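Local coordinates for proximal thread matrix protein 1 (Mytilus galloprovincialis, PDB 4CN9) that is a collagen-binding matrix protein of the mussel byssus, built from two von Willebrand factor type A domains and carrying bound zinc, at residues Thr295-Val299 and Phe310-Asp314; Ala256-Asp260 and Met280-Val284; Val284-Thr290 and Ser316-Lys322; Tyr273-Lys277 and Ile325-Pro330; Val392-Ile396 and Leu407-Ala411. All coordinates share one frame; numbering follows the deposited sequence.

Contact 1 (Thr295-Val299 and Phe310-Asp314). With SO4 (sulfate ion), chain G.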
# COMPACT_ATOMS: atom_id res chain seq x y z
N THR A 295 6.75 3.85 -20.82
CA THR A 295 6.88 4.64 -19.61
C THR A 295 7.21 6.08 -19.95
O THR A 295 8.13 6.38 -20.72
CB THR A 295 7.99 4.07 -18.73
OG1 THR A 295 7.82 2.65 -18.65
CG2 THR A 295 7.95 4.70 -17.33
N GLN A 296 6.43 6.99 -19.38
CA GLN A 296 6.68 8.41 -19.55
C GLN A 296 7.21 8.94 -18.24
O GLN A 296 6.83 8.46 -17.17
CB GLN A 296 5.39 9.10 -19.95
CG GLN A 296 4.97 8.76 -21.36
CD GLN A 296 3.82 9.60 -21.87
OE1 GLN A 296 3.87 10.12 -22.98
NE2 GLN A 296 2.78 9.75 -21.05
N PHE A 297 8.12 9.91 -18.33
CA PHE A 297 8.73 10.51 -17.15
C PHE A 297 8.51 12.02 -17.11
O PHE A 297 8.39 12.66 -18.14
CB PHE A 297 10.23 10.23 -17.15
CG PHE A 297 10.58 8.83 -16.72
CD1 PHE A 297 10.70 8.52 -15.38
CD2 PHE A 297 10.79 7.84 -17.65
CE1 PHE A 297 11.03 7.23 -14.98
CE2 PHE A 297 11.12 6.55 -17.25
CZ PHE A 297 11.22 6.25 -15.92
N ALA A 298 8.48 12.59 -15.91
CA ALA A 298 8.41 14.04 -15.73
C ALA A 298 9.31 14.40 -14.54
O ALA A 298 9.60 13.55 -13.69
CB ALA A 298 6.97 14.46 -15.45
N VAL A 299 9.76 15.65 -14.50
CA VAL A 299 10.52 16.16 -13.36
C VAL A 299 9.93 17.47 -12.82
O VAL A 299 9.66 18.42 -13.58
CB VAL A 299 12.00 16.40 -13.74
CG1 VAL A 299 12.68 17.31 -12.71
CG2 VAL A 299 12.74 15.08 -13.87
N PHE A 310 10.07 19.34 -16.74
CA PHE A 310 9.46 18.80 -17.94
C PHE A 310 8.31 17.87 -17.59
O PHE A 310 8.33 17.18 -16.57
CB PHE A 310 10.50 18.12 -18.86
CG PHE A 310 11.24 16.94 -18.25
CD1 PHE A 310 10.71 15.66 -18.29
CD2 PHE A 310 12.51 17.12 -17.69
CE1 PHE A 310 11.43 14.57 -17.79
CE2 PHE A 310 13.21 16.05 -17.18
CZ PHE A 310 12.67 14.78 -17.22
N GLY A 311 7.27 17.93 -18.42
CA GLY A 311 6.10 17.09 -18.27
C GLY A 311 6.27 15.77 -19.00
O GLY A 311 7.28 15.54 -19.68
N LEU A 312 5.25 14.94 -18.88
CA LEU A 312 5.27 13.55 -19.34
C LEU A 312 5.37 13.41 -20.86
O LEU A 312 5.81 12.35 -21.37
CB LEU A 312 3.98 12.85 -18.85
CG LEU A 312 3.83 12.63 -17.34
CD1 LEU A 312 2.41 12.30 -17.00
CD2 LEU A 312 4.77 11.52 -16.86
N LYS A 313 4.98 14.45 -21.58
CA LYS A 313 4.92 14.37 -23.05
C LYS A 313 6.08 15.06 -23.77
O LYS A 313 6.12 15.07 -25.01
CB LYS A 313 3.60 14.97 -23.53
CG LYS A 313 2.40 14.08 -23.28
CD LYS A 313 2.41 12.88 -24.22
CE LYS A 313 1.25 11.91 -23.94
NZ LYS A 313 1.55 10.55 -24.46
N ASP A 314 7.03 15.61 -23.01
CA ASP A 314 8.17 16.31 -23.61
C ASP A 314 9.14 15.37 -24.34
O ASP A 314 9.66 15.71 -25.40
CB ASP A 314 8.97 17.09 -22.56
CG ASP A 314 8.38 18.46 -22.26
OD1 ASP A 314 7.43 18.90 -22.95
OD2 ASP A 314 8.92 19.13 -21.36
S SO4 G . 3.02 18.25 -20.60
O1 SO4 G . 3.73 19.38 -20.00
O2 SO4 G . 3.98 17.18 -20.92
O3 SO4 G . 2.37 18.67 -21.84
O4 SO4 G . 2.03 17.80 -19.64
O HOH W 1 8.25 10.86 -21.09

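Contact 2 (Ala256-Asp260 and Met280-Val284)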
# COMPACT_ATOMS: atom_id res chain seq x y z
N ALA A 256 6.72 10.53 -12.12
CA ALA A 256 7.25 11.85 -11.84
C ALA A 256 8.29 11.85 -10.73
O ALA A 256 8.02 11.41 -9.60
CB ALA A 256 6.11 12.81 -11.52
N PHE A 257 9.50 12.33 -11.06
CA PHE A 257 10.50 12.61 -10.04
C PHE A 257 10.20 13.99 -9.47
O PHE A 257 10.12 14.96 -10.21
CB PHE A 257 11.91 12.64 -10.62
CG PHE A 257 12.39 11.30 -11.11
CD1 PHE A 257 12.71 10.31 -10.21
CD2 PHE A 257 12.53 11.06 -12.46
CE1 PHE A 257 13.15 9.08 -10.67
CE2 PHE A 257 12.99 9.84 -12.93
CZ PHE A 257 13.30 8.84 -12.03
N VAL A 258 10.04 14.06 -8.17
CA VAL A 258 9.80 15.32 -7.50
C VAL A 258 10.96 15.48 -6.54
O VAL A 258 11.00 14.82 -5.49
CB VAL A 258 8.48 15.29 -6.73
CG1 VAL A 258 8.26 16.61 -6.00
CG2 VAL A 258 7.32 14.99 -7.69
N PHE A 259 11.93 16.31 -6.91
CA PHE A 259 13.14 16.37 -6.12
C PHE A 259 13.68 17.74 -5.72
O PHE A 259 13.46 18.76 -6.37
CB PHE A 259 14.25 15.53 -6.75
CG PHE A 259 14.79 16.05 -8.03
CD1 PHE A 259 15.88 16.93 -8.04
CD2 PHE A 259 14.30 15.60 -9.25
CE1 PHE A 259 16.42 17.39 -9.24
CE2 PHE A 259 14.84 16.04 -10.45
CZ PHE A 259 15.90 16.94 -10.45
N ASP A 260 14.38 17.69 -4.59
CA ASP A 260 14.99 18.80 -3.90
C ASP A 260 16.06 19.43 -4.78
O ASP A 260 16.95 18.74 -5.28
CB ASP A 260 15.60 18.21 -2.62
CG ASP A 260 16.23 19.23 -1.71
OD1 ASP A 260 16.37 20.42 -2.07
OD2 ASP A 260 16.59 18.80 -0.58
N MET A 280 18.46 9.02 -10.41
CA MET A 280 17.25 9.10 -11.23
C MET A 280 17.46 8.59 -12.65
O MET A 280 16.60 7.88 -13.20
CB MET A 280 16.74 10.54 -11.23
CG MET A 280 16.31 10.96 -9.84
SD MET A 280 15.68 12.63 -9.72
CE MET A 280 17.11 13.57 -10.24
N LYS A 281 18.59 8.92 -13.26
CA LYS A 281 18.94 8.40 -14.58
C LYS A 281 19.05 6.87 -14.58
O LYS A 281 18.62 6.22 -15.53
CB LYS A 281 20.23 9.04 -15.09
CG LYS A 281 20.03 10.48 -15.50
CD LYS A 281 21.30 11.32 -15.35
CE LYS A 281 22.46 10.67 -16.03
NZ LYS A 281 23.75 11.37 -15.81
N ASP A 282 19.62 6.29 -13.52
CA ASP A 282 19.72 4.84 -13.41
C ASP A 282 18.35 4.19 -13.34
O ASP A 282 18.13 3.12 -13.91
CB ASP A 282 20.58 4.43 -12.20
CG ASP A 282 22.07 4.72 -12.40
OD1 ASP A 282 22.46 5.06 -13.54
OD2 ASP A 282 22.85 4.61 -11.43
N ILE A 283 17.41 4.84 -12.67
CA ILE A 283 16.03 4.36 -12.60
C ILE A 283 15.39 4.36 -13.97
O ILE A 283 14.74 3.39 -14.38
CB ILE A 283 15.21 5.20 -11.59
CG1 ILE A 283 15.72 4.89 -10.19
CG2 ILE A 283 13.71 4.91 -11.72
CD1 ILE A 283 15.20 5.81 -9.14
N VAL A 284 15.58 5.45 -14.71
CA VAL A 284 15.04 5.54 -16.06
C VAL A 284 15.52 4.35 -16.91
O VAL A 284 14.74 3.75 -17.66
CB VAL A 284 15.41 6.88 -16.73
CG1 VAL A 284 15.12 6.86 -18.21
CG2 VAL A 284 14.64 8.03 -16.04

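Contact 3 (Val284-Thr290 and Ser316-Lys322)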
# COMPACT_ATOMS: atom_id res chain seq x y z
N VAL A 284 15.58 5.45 -14.71
CA VAL A 284 15.04 5.54 -16.06
C VAL A 284 15.52 4.35 -16.91
O VAL A 284 14.74 3.75 -17.66
CB VAL A 284 15.41 6.88 -16.73
CG1 VAL A 284 15.12 6.86 -18.21
CG2 VAL A 284 14.64 8.03 -16.04
N ASP A 285 16.80 4.03 -16.80
CA ASP A 285 17.39 2.95 -17.59
C ASP A 285 16.81 1.57 -17.29
O ASP A 285 16.98 0.66 -18.09
CB ASP A 285 18.92 2.91 -17.38
CG ASP A 285 19.65 3.90 -18.26
OD1 ASP A 285 19.09 4.31 -19.31
OD2 ASP A 285 20.80 4.26 -17.91
N ARG A 286 16.13 1.41 -16.16
CA ARG A 286 15.57 0.12 -15.79
C ARG A 286 14.23 -0.14 -16.44
O ARG A 286 13.72 -1.26 -16.37
CB ARG A 286 15.48 -0.01 -14.27
CG ARG A 286 16.83 0.10 -13.59
CD ARG A 286 17.63 -1.17 -13.77
NE ARG A 286 17.02 -2.27 -13.04
CZ ARG A 286 17.37 -2.65 -11.82
NH1 ARG A 286 18.36 -2.03 -11.18
NH2 ARG A 286 16.74 -3.65 -11.25
N PHE A 287 13.64 0.86 -17.08
CA PHE A 287 12.38 0.63 -17.80
C PHE A 287 12.65 0.17 -19.24
O PHE A 287 13.61 0.58 -19.88
CB PHE A 287 11.48 1.86 -17.75
CG PHE A 287 10.90 2.11 -16.38
CD1 PHE A 287 11.63 2.75 -15.41
CD2 PHE A 287 9.64 1.64 -16.05
CE1 PHE A 287 11.13 2.95 -14.15
CE2 PHE A 287 9.11 1.85 -14.78
CZ PHE A 287 9.85 2.49 -13.83
N ASN A 288 11.78 -0.71 -19.73
CA ASN A 288 12.00 -1.39 -21.00
C ASN A 288 11.88 -0.43 -22.17
O ASN A 288 12.66 -0.51 -23.12
CB ASN A 288 10.99 -2.52 -21.17
CG ASN A 288 11.18 -3.27 -22.48
OD1 ASN A 288 12.23 -3.85 -22.72
ND2 ASN A 288 10.16 -3.22 -23.35
N LYS A 289 10.93 0.49 -22.09
CA LYS A 289 10.65 1.39 -23.20
C LYS A 289 10.01 2.67 -22.70
O LYS A 289 9.03 2.62 -21.96
CB LYS A 289 9.70 0.74 -24.21
CG LYS A 289 9.52 1.61 -25.46
CD LYS A 289 8.89 0.86 -26.63
CE LYS A 289 7.42 0.55 -26.40
NZ LYS A 289 6.89 -0.43 -27.39
N THR A 290 10.54 3.80 -23.13
CA THR A 290 10.00 5.08 -22.71
C THR A 290 9.16 5.71 -23.81
O THR A 290 9.30 5.36 -24.99
CB THR A 290 11.12 6.05 -22.31
OG1 THR A 290 12.08 6.16 -23.37
CG2 THR A 290 11.83 5.54 -21.05
N SER A 316 10.44 11.21 -25.44
CA SER A 316 10.12 9.80 -25.61
C SER A 316 11.34 8.87 -25.54
O SER A 316 11.17 7.67 -25.37
CB SER A 316 9.33 9.57 -26.91
OG SER A 316 10.03 10.07 -28.03
N SER A 317 12.55 9.40 -25.67
CA SER A 317 13.76 8.57 -25.60
C SER A 317 14.44 8.65 -24.24
O SER A 317 14.41 9.68 -23.57
CB SER A 317 14.77 8.94 -26.71
OG SER A 317 15.47 10.11 -26.40
N LYS A 318 15.10 7.56 -23.85
CA LYS A 318 15.81 7.51 -22.60
C LYS A 318 16.95 8.51 -22.61
O LYS A 318 17.22 9.17 -21.62
CB LYS A 318 16.38 6.11 -22.38
CG LYS A 318 15.38 5.12 -21.85
CD LYS A 318 16.04 3.78 -21.60
CE LYS A 318 15.00 2.69 -21.48
NZ LYS A 318 15.64 1.38 -21.26
N ALA A 319 17.62 8.61 -23.75
CA ALA A 319 18.72 9.55 -23.89
C ALA A 319 18.24 10.98 -23.65
O ALA A 319 18.90 11.74 -22.96
CB ALA A 319 19.39 9.41 -25.25
N ASP A 320 17.09 11.33 -24.23
CA ASP A 320 16.54 12.68 -24.02
C ASP A 320 16.12 12.89 -22.55
O ASP A 320 16.37 13.93 -21.96
CB ASP A 320 15.32 12.91 -24.92
CG ASP A 320 15.69 13.11 -26.39
OD1 ASP A 320 16.85 13.48 -26.68
OD2 ASP A 320 14.80 12.89 -27.24
N ILE A 321 15.46 11.89 -21.97
CA ILE A 321 15.03 12.01 -20.58
C ILE A 321 16.23 12.19 -19.66
O ILE A 321 16.26 13.10 -18.83
CB ILE A 321 14.19 10.81 -20.16
CG1 ILE A 321 12.87 10.84 -20.92
CG2 ILE A 321 13.95 10.82 -18.65
CD1 ILE A 321 12.11 9.55 -20.88
N LYS A 322 17.25 11.35 -19.82
CA LYS A 322 18.43 11.46 -18.97
C LYS A 322 19.19 12.77 -19.17
O LYS A 322 19.65 13.35 -18.20
CB LYS A 322 19.35 10.26 -19.21
CG LYS A 322 18.67 8.95 -18.87
CD LYS A 322 19.61 7.76 -18.92
CE LYS A 322 20.16 7.50 -20.29
NZ LYS A 322 21.21 6.44 -20.20
O HOH W 2 15.00 1.08 -24.44

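Contact 4 (Tyr273-Lys277 and Ile325-Pro330). Unlike the reference sequence in segment 325-330: T329 (reference Ser).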
# COMPACT_ATOMS: atom_id res chain seq x y z
N TYR A 273 24.55 16.66 -5.78
CA TYR A 273 23.48 16.92 -6.72
C TYR A 273 23.63 16.01 -7.93
O TYR A 273 22.66 15.46 -8.43
CB TYR A 273 23.50 18.39 -7.11
CG TYR A 273 22.25 18.88 -7.78
CD1 TYR A 273 21.02 18.85 -7.14
CD2 TYR A 273 22.31 19.40 -9.06
CE1 TYR A 273 19.87 19.32 -7.78
CE2 TYR A 273 21.19 19.88 -9.69
CZ TYR A 273 19.98 19.83 -9.05
OH TYR A 273 18.88 20.30 -9.73
N GLN A 274 24.87 15.83 -8.41
CA GLN A 274 25.08 14.90 -9.52
C GLN A 274 24.81 13.45 -9.13
O GLN A 274 24.36 12.65 -9.94
CB GLN A 274 26.49 15.02 -10.09
CG GLN A 274 26.68 14.22 -11.37
CD GLN A 274 25.78 14.72 -12.48
OE1 GLN A 274 25.62 15.93 -12.66
NE2 GLN A 274 25.18 13.80 -13.22
N LEU A 275 25.13 13.10 -7.88
CA LEU A 275 24.86 11.74 -7.41
C LEU A 275 23.35 11.48 -7.44
O LEU A 275 22.89 10.40 -7.85
CB LEU A 275 25.44 11.53 -6.01
CG LEU A 275 26.96 11.35 -5.91
CD1 LEU A 275 27.41 11.36 -4.46
CD2 LEU A 275 27.41 10.07 -6.60
N MET A 276 22.57 12.48 -7.04
CA MET A 276 21.12 12.37 -7.07
C MET A 276 20.60 12.26 -8.51
O MET A 276 19.73 11.43 -8.80
CB MET A 276 20.50 13.58 -6.34
CG MET A 276 18.99 13.50 -6.19
SD MET A 276 18.33 14.99 -5.36
CE MET A 276 18.83 16.24 -6.53
N LYS A 277 21.13 13.06 -9.42
CA LYS A 277 20.75 12.94 -10.83
C LYS A 277 21.08 11.55 -11.38
O LYS A 277 20.27 10.96 -12.11
CB LYS A 277 21.44 14.01 -11.67
CG LYS A 277 20.94 15.41 -11.41
CD LYS A 277 21.83 16.41 -12.14
CE LYS A 277 21.19 17.76 -12.25
NZ LYS A 277 22.14 18.75 -12.86
N ILE A 325 17.28 15.49 -17.36
CA ILE A 325 17.53 15.43 -15.92
C ILE A 325 18.85 16.13 -15.58
O ILE A 325 18.95 16.90 -14.62
CB ILE A 325 17.56 13.97 -15.43
CG1 ILE A 325 16.12 13.43 -15.38
CG2 ILE A 325 18.22 13.86 -14.08
CD1 ILE A 325 16.03 11.94 -15.29
N ASP A 326 19.86 15.90 -16.41
CA ASP A 326 21.20 16.43 -16.16
C ASP A 326 21.32 17.94 -16.31
O ASP A 326 22.18 18.56 -15.69
CB ASP A 326 22.20 15.73 -17.08
CG ASP A 326 22.85 14.54 -16.42
OD1 ASP A 326 22.84 14.47 -15.18
OD2 ASP A 326 23.37 13.67 -17.14
N LYS A 327 20.46 18.53 -17.13
CA LYS A 327 20.44 19.97 -17.34
C LYS A 327 19.80 20.76 -16.19
O LYS A 327 19.94 21.98 -16.12
CB LYS A 327 19.70 20.30 -18.64
CG LYS A 327 20.52 20.09 -19.90
CD LYS A 327 19.78 20.56 -21.15
CE LYS A 327 20.08 19.66 -22.34
NZ LYS A 327 19.24 19.99 -23.54
N VAL A 328 19.10 20.08 -15.30
CA VAL A 328 18.40 20.78 -14.22
C VAL A 328 19.39 21.43 -13.25
O VAL A 328 20.30 20.78 -12.75
CB VAL A 328 17.44 19.83 -13.48
CG1 VAL A 328 16.84 20.49 -12.24
CG2 VAL A 328 16.34 19.40 -14.43
N THR A 329 19.20 22.72 -13.00
CA THR A 329 20.11 23.51 -12.17
C THR A 329 19.55 23.71 -10.77
O THR A 329 18.35 23.86 -10.59
CB THR A 329 20.35 24.91 -12.78
OG1 THR A 329 19.11 25.64 -12.81
CG2 THR A 329 20.90 24.80 -14.19
N PRO A 330 20.42 23.71 -9.76
CA PRO A 330 19.91 23.92 -8.40
C PRO A 330 19.64 25.38 -8.11
O PRO A 330 20.15 26.26 -8.79
CB PRO A 330 21.02 23.38 -7.51
CG PRO A 330 22.27 23.49 -8.35
CD PRO A 330 21.86 23.42 -9.79

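Contact 5 (Val392-Ile396 and Leu407-Ala411)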
# COMPACT_ATOMS: atom_id res chain seq x y z
N VAL A 392 0.76 6.29 -6.75
CA VAL A 392 1.57 5.63 -5.74
C VAL A 392 2.79 6.50 -5.45
O VAL A 392 3.50 6.89 -6.36
CB VAL A 392 2.04 4.24 -6.20
CG1 VAL A 392 3.06 3.67 -5.23
CG2 VAL A 392 0.85 3.31 -6.35
N ILE A 393 3.03 6.79 -4.17
CA ILE A 393 4.12 7.69 -3.79
C ILE A 393 5.22 6.99 -3.00
O ILE A 393 4.98 6.34 -1.96
CB ILE A 393 3.60 8.90 -2.97
CG1 ILE A 393 2.48 9.62 -3.73
CG2 ILE A 393 4.75 9.85 -2.66
CD1 ILE A 393 1.85 10.78 -2.98
N VAL A 394 6.44 7.14 -3.50
CA VAL A 394 7.65 6.66 -2.84
C VAL A 394 8.41 7.90 -2.31
O VAL A 394 8.52 8.89 -3.02
CB VAL A 394 8.52 5.90 -3.86
CG1 VAL A 394 9.84 5.47 -3.26
CG2 VAL A 394 7.76 4.71 -4.43
N ALA A 395 8.89 7.83 -1.06
CA ALA A 395 9.53 8.97 -0.38
C ALA A 395 10.94 8.61 0.12
O ALA A 395 11.10 7.66 0.88
CB ALA A 395 8.68 9.45 0.81
N ILE A 396 11.93 9.40 -0.29
CA ILE A 396 13.31 9.17 0.06
C ILE A 396 13.92 10.39 0.73
O ILE A 396 13.84 11.49 0.19
CB ILE A 396 14.15 8.88 -1.20
CG1 ILE A 396 13.59 7.66 -1.93
CG2 ILE A 396 15.63 8.72 -0.85
CD1 ILE A 396 13.98 7.57 -3.40
N LEU A 407 8.22 12.09 5.45
CA LEU A 407 8.32 11.02 4.47
C LEU A 407 7.17 10.04 4.66
O LEU A 407 6.50 9.64 3.71
CB LEU A 407 9.65 10.29 4.59
CG LEU A 407 10.93 11.11 4.41
CD1 LEU A 407 12.12 10.18 4.55
CD2 LEU A 407 10.94 11.85 3.09
N ILE A 408 6.92 9.69 5.91
CA ILE A 408 5.87 8.74 6.24
C ILE A 408 4.50 9.31 5.88
O ILE A 408 3.64 8.61 5.35
CB ILE A 408 5.91 8.32 7.74
CG1 ILE A 408 7.13 7.42 8.01
CG2 ILE A 408 4.63 7.59 8.13
CD1 ILE A 408 7.45 7.25 9.52
N ASN A 409 4.29 10.61 6.13
CA ASN A 409 3.03 11.23 5.76
C ASN A 409 2.74 11.20 4.27
O ASN A 409 1.59 11.03 3.87
CB ASN A 409 2.96 12.69 6.22
CG ASN A 409 2.87 12.82 7.73
OD1 ASN A 409 2.64 11.84 8.44
ND2 ASN A 409 3.03 14.04 8.22
N ILE A 410 3.75 11.40 3.44
CA ILE A 410 3.49 11.53 2.02
C ILE A 410 3.47 10.20 1.29
O ILE A 410 2.80 10.08 0.29
CB ILE A 410 4.46 12.49 1.28
CG1 ILE A 410 5.83 11.88 1.14
CG2 ILE A 410 4.52 13.85 1.99
CD1 ILE A 410 6.71 12.65 0.16
N ALA A 411 4.23 9.22 1.75
CA ALA A 411 4.32 7.94 1.05
C ALA A 411 3.02 7.16 1.12
O ALA A 411 2.21 7.36 2.03
CB ALA A 411 5.45 7.11 1.60

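Contact 1 (Thr295-Val299 and Phe310-Asp314)
Beyond the antiparallel bridge of V299 with F310, the last before the chains part, a water takes the place of the next direct backbone bond. At the bridge V299 N gives a hydrogen bond to F310 O (2.9 Å), while the return bond from F310 N to V299 O is weak. Two residues away on each chain, water 1 accepts from F297 N and lies 2.9 Å from L312 O, probably donating to it, so it spans the widening gap between strand 295-302 and the turn G311-D314. F297 O takes a softer contact from the CA-H of L312, with a CA-to-O separation of 3.5 Å.

The chi1 of F310, 61°, places CG between the backbone N and carbonyl carbon and swings the ring back over V299, whose CB sits above one face, 4.0 Å from the centroid; F297 O meets the ring at its edge. L312 CD2 packs 3.9 Å from A298 CB. At the outer end K313 NZ donates to Q296 OE1 (2.8 Å), the C=O...N angle being 121°. Since Q296 NE2 is bound to D254, both ends of the amide are held and its rotation is fixed. Where the turn opens outward, K313 N donates to O2 of a sulfate (3.0 Å), probably from the crystallisation liquor, which K308 also binds. The arrangement is that of the antiparallel edge hairpin of a von Willebrand factor A domain, strand 306-310 leaving the sheet through a type I turn.

Contact 2 (Ala256-Asp260 and Met280-Val284)
One face of the F257 ring is covered by M280, whose CB stands almost over its centre, 3.9 Å from the centroid; at the ring's edge lie I283 CG2 and V284 CG2, each 4.0 Å from the nearest ring carbon, CZ and CE2 respectively. The F259 ring receives the other end of the same methionine: M280 CE sits over one face, 3.5 Å from the centroid and offset toward the rim. Between the two aromatics M280 SD approaches both rings obliquely, 4.2 Å from the F257 centroid and 3.9 Å from that of F259, making two Met-aromatic contacts.

The methionine chain runs out straight and then bends at its last torsion (chi3 -61°), which turns the methyl onto F259 after CB and CG have passed over F257. Strand 253-260 and helix 272-285 run antiparallel here, with short-segment axes 172° apart and 11.1 Å at closest approach, as expected within a beta-alpha-beta unit whose next strand is 295-302. I325 from helix 318-327 also touches M280. With every touching residue buried and apolar, cohesion between helix and sheet rests on dispersion and on the polarisable sulfur beside two aromatic rings, without any directional polar bond.

Contact 3 (Val284-Thr290 and Ser316-Lys322)
The end of helix 272-285 and the loop that follows meet the start of helix 318-327, two helices on the same flank of the second von Willebrand factor A domain. K318 reaches across with an extended chain to the loop, where NZ donates to F287 O (2.6 Å) nearly head-on, at a C=O...N angle of 178°. Water 2 extends this link, donating to N288 O and accepting a weak bond from the same lysine nitrogen.

One turn on, K322 NZ forms a salt bridge with D285, lying 3.1 Å from OD1 and 3.2 Å from OD2; both oxygens use their syn lone pairs, so the ammonium sits in the fork of the carboxylate. K322 bends at chi3 (-64°) to bring its nitrogen there. On the loop side T290 OG1 donates to S316 O (2.7 Å) from above the carbonyl plane, and its CG2 rests 3.7 Å from K318 CG. Beneath the polar layer, I321 CG2 packs 3.9 Å from V284 CG2, and its CD1 meets T290 tip to tip. S317 OG accepts from D320 N (3.0 Å) as N-cap of helix 318-327, and the helix pair flanks the sheet of the alpha/beta von Willebrand factor A fold.

Contact 4 (Tyr273-Lys277 and Ile325-Pro330)
Y273 leads with its ring, one face of which is covered by P330: CB lies 4.1 Å from the centroid, a CH-pi contact offset toward the rim. V328 O stands in the plane at the ring's edge, and the hydroxyl gives it only a weak hydrogen bond. With CG anti to the backbone N (chi1 -165°), the tyrosine is directed across to the V328-P330 segment, where OH also touches V328 CG1.

Q274 follows on the outer side. Its NE2 donates to D326 OD1 (3.1 Å) at an N-H...O angle of 165°, on the syn side but 35° out of the carboxylate plane; NE2 is also bonded to N278, and D326 OD2 has its own salt bridge with K281.

K277, one turn further, stretches its chain past I325 and ends between D326 O, in the last turn of helix 318-327, and V328 O just past it. NZ donates to V328 O (2.7 Å), in that carbonyl's plane, and to D326 O (2.8 Å), from above the plane. A methionine in its place would probably leave both carbonyls without this donor and free the end of the helix to shift. I325 CG2 packs 4.0 Å from K277 CB.

The lysine's charge is spent on the backbone, its ammonium 4.9 Å from D326 OD1, and would probably be stabilised by the carbonyl dipoles at this helix C-terminus and the nearby carboxylate.

Contact 5 (Val392-Ile396 and Leu407-Ala411)
This is a buried, apolar contact between strand 391-398 and the last turn of helix 404-410 with the residue after it; the helix packs on the sheet and leads on to strand 417-420. Its side chains touch by van der Waals packing alone. A395 is the small residue at the centre: CB lies 3.6 Å from L407 O and 4.0 Å from L407 CB, with I410 CG1 at 3.8 Å, while A411 CB completes the ring of neighbours. The short side chain lets the helix come close, as the CA-to-CA separation of 5.4 Å from A395 to L407 confirms.

I410 enters with chi1 of 73°, its CG1 between the backbone N and carbonyl carbon, which lays CG1 and CD1 against A395. Two residues earlier on the strand, I393 covers the helix end: both CG2 and CD1 stand 3.5 Å from I410 O, a carbonyl that R387 engages with a hydrogen bond. With I393 cut back to an alanine, CG2 and CD1 would be gone, which would probably open a gap beside I410 O and leave the helix end less well packed. The backbones meet as well, for A411 CA approaches I393 O at 3.5 Å in a CA-H...O contact, where the chain leaves the helix. At the other end L407 CD2 reaches 4.1 Å from I396 C, and L407 also touches V417 and T419 of the next strand.

The approach at A395 is unusually close, but the order strand 391-398, helix 404-410, parallel strand 417-420 is the beta-alpha-beta crossover of the Rossmann-like von Willebrand factor A fold.

How the contacts relate
All five contacts lie in the second von Willebrand factor A domain. Contacts 2 and 5 are fully buried and apolar, each seating a helix against the same sheet at a different strand, while contact 1, also largely buried, lies at the sheet's edge strand and mixes backbone bonds with packing. Contacts 3 and 4 join helix 272-285 to helix 318-327 at opposite ends of that pair, and being partly exposed they depend on lysines, carboxylates and backbone carbonyls. Contact 2 shares V284 with contact 3 and is tied to contact 4 by the K281-D326 salt bridge. Contact 5 stands apart, touching none of the others.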